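Local coordinates for protein 1,4-dihydroxy-2-naphthoyl-CoA hydrolase (Synechocystis sp., PDB 4K00) that hydrolyses 1,4-dihydroxy-2-naphthoyl-CoA to 1,4-dihydroxy-2-naphthoate and CoA, a step in the biosynthesis of phylloquinone, at residues E35-W40 against T112-I117. Numbering follows the deposited sequence.
Sequences EAYESW and THHVCI
Y37 and H114 carry this contact between them, and they illustrate how a single aromatic pair can form one of the points at which the central helix of a hotdog fold meets its curved sheet. The helix reaches Y37 from E35, whose carboxylate is turned to other partners, a salt bridge to R11 and hydrogen bonds to Y9 and Q31; A36 packs on Y9. At Y37 the side chain leaves the helix toward the strand, with CG anti to the backbone N (chi1 161°), and its ring meets the imidazole of H114 coming from the opposite direction. The corner of that imidazole, CE1, lies over one face of the tyrosine ring, near its rim, 3.6 Å from CE2. With the planes inclined at 42° and the centroids 4.5 Å apart, the pair is oblique, neither a parallel stack nor a T-shape. A water ties the polar ends together, 2.9 Å from Y37 OH and 3.0 Å from H114 ND1. On the other side of CE1 from ND1, NE2 is hydrogen-bonded to T112 OG1 at 2.8 Å, so both ring nitrogens have partners, which should hold the rotation of the buried ring. Beyond Y37, E38 OE2 accepts a hydrogen bond from the backbone N of L15 of a second subunit, and S39 packs on Y9. Within the fold, the H114 ring also stacks with F92; Y37 also touches Y96. Helix 26-43 thus lies against strand 106-118, which is flanked in the antiparallel sheet by strands 57-68 and 91-100.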
# COMPACT_ATOMS: atom_id res chain seq x y z
N GLU A 35 1.12 11.25 6.19
CA GLU A 35 0.42 11.03 7.46
C GLU A 35 0.69 12.15 8.47
O GLU A 35 -0.23 12.59 9.17
CB GLU A 35 0.83 9.69 8.08
CG GLU A 35 0.40 8.48 7.27
CD GLU A 35 0.98 7.18 7.80
OE1 GLU A 35 1.46 7.15 8.96
OE2 GLU A 35 0.95 6.18 7.05
N ALA A 36 1.93 12.61 8.55
CA ALA A 36 2.28 13.72 9.44
C ALA A 36 1.50 14.95 9.06
O ALA A 36 0.95 15.65 9.91
CB ALA A 36 3.78 14.00 9.37
N TYR A 37 1.46 15.21 7.75
CA TYR A 37 0.66 16.28 7.19
C TYR A 37 -0.80 16.12 7.61
O TYR A 37 -1.42 17.06 8.11
CB TYR A 37 0.86 16.32 5.67
CG TYR A 37 -0.19 17.06 4.87
CD1 TYR A 37 -0.45 18.40 5.07
CD2 TYR A 37 -0.92 16.39 3.88
CE1 TYR A 37 -1.41 19.06 4.32
CE2 TYR A 37 -1.87 17.05 3.12
CZ TYR A 37 -2.12 18.39 3.34
OH TYR A 37 -3.08 19.03 2.59
N GLU A 38 -1.34 14.92 7.44
CA GLU A 38 -2.72 14.65 7.81
C GLU A 38 -2.98 14.78 9.30
O GLU A 38 -4.05 15.23 9.69
CB GLU A 38 -3.17 13.27 7.31
CG GLU A 38 -3.35 13.22 5.79
CD GLU A 38 -3.67 11.83 5.30
OE1 GLU A 38 -2.72 11.13 4.89
OE2 GLU A 38 -4.86 11.46 5.31
N SER A 39 -2.00 14.39 10.12
CA SER A 39 -2.16 14.49 11.56
C SER A 39 -2.12 15.96 11.98
O SER A 39 -2.85 16.39 12.88
CB SER A 39 -1.08 13.71 12.30
OG SER A 39 -1.10 12.34 11.94
N TRP A 40 -1.28 16.74 11.31
CA TRP A 40 -1.24 18.16 11.58
C TRP A 40 -2.59 18.80 11.23
O TRP A 40 -3.14 19.56 12.02
CB TRP A 40 -0.09 18.81 10.81
CG TRP A 40 -0.14 20.29 10.84
CD1 TRP A 40 0.20 21.10 11.87
CD2 TRP A 40 -0.59 21.14 9.79
NE1 TRP A 40 0.01 22.41 11.52
CE2 TRP A 40 -0.48 22.46 10.24
CE3 TRP A 40 -1.05 20.91 8.49
CZ2 TRP A 40 -0.83 23.56 9.46
CZ3 TRP A 40 -1.41 22.00 7.71
CH2 TRP A 40 -1.30 23.31 8.20
N THR A 112 6.91 18.13 0.36
CA THR A 112 5.74 18.03 -0.51
C THR A 112 5.15 19.42 -0.74
O THR A 112 5.14 20.24 0.16
CB THR A 112 4.67 17.08 0.07
OG1 THR A 112 4.24 17.53 1.36
CG2 THR A 112 5.20 15.65 0.20
N HIS A 113 4.71 19.69 -1.97
CA HIS A 113 4.05 20.94 -2.32
C HIS A 113 2.61 20.63 -2.72
O HIS A 113 2.35 19.63 -3.42
CB HIS A 113 4.72 21.64 -3.51
CG HIS A 113 6.16 21.98 -3.31
ND1 HIS A 113 6.86 21.69 -2.15
CD2 HIS A 113 7.04 22.59 -4.13
CE1 HIS A 113 8.11 22.11 -2.27
NE2 HIS A 113 8.24 22.66 -3.46
N HIS A 114 1.72 21.51 -2.33
CA HIS A 114 0.28 21.30 -2.45
C HIS A 114 -0.33 22.58 -2.98
O HIS A 114 0.04 23.70 -2.57
CB HIS A 114 -0.34 21.01 -1.08
CG HIS A 114 0.38 19.96 -0.29
ND1 HIS A 114 -0.18 18.74 0.01
CD2 HIS A 114 1.61 19.96 0.28
CE1 HIS A 114 0.67 18.03 0.73
NE2 HIS A 114 1.77 18.74 0.90
N VAL A 115 -1.29 22.45 -3.89
CA VAL A 115 -1.94 23.61 -4.43
C VAL A 115 -3.45 23.46 -4.35
O VAL A 115 -3.98 22.35 -4.38
CB VAL A 115 -1.54 23.88 -5.88
CG1 VAL A 115 -0.02 23.99 -6.01
CG2 VAL A 115 -2.08 22.79 -6.79
N CYS A 116 -4.12 24.60 -4.21
CA CYS A 116 -5.56 24.61 -4.23
C CYS A 116 -6.03 24.95 -5.63
O CYS A 116 -5.60 25.94 -6.21
CB CYS A 116 -6.07 25.64 -3.24
SG CYS A 116 -7.87 25.74 -3.15
N ILE A 117 -6.91 24.10 -6.18
CA ILE A 117 -7.51 24.37 -7.48
C ILE A 117 -9.04 24.31 -7.41
O ILE A 117 -9.61 23.48 -6.70
CB ILE A 117 -7.02 23.39 -8.56
CG1 ILE A 117 -7.26 21.94 -8.14
CG2 ILE A 117 -5.54 23.61 -8.84
CD1 ILE A 117 -6.92 20.92 -9.20
O HOH W 1 -3.05 17.92 -0.05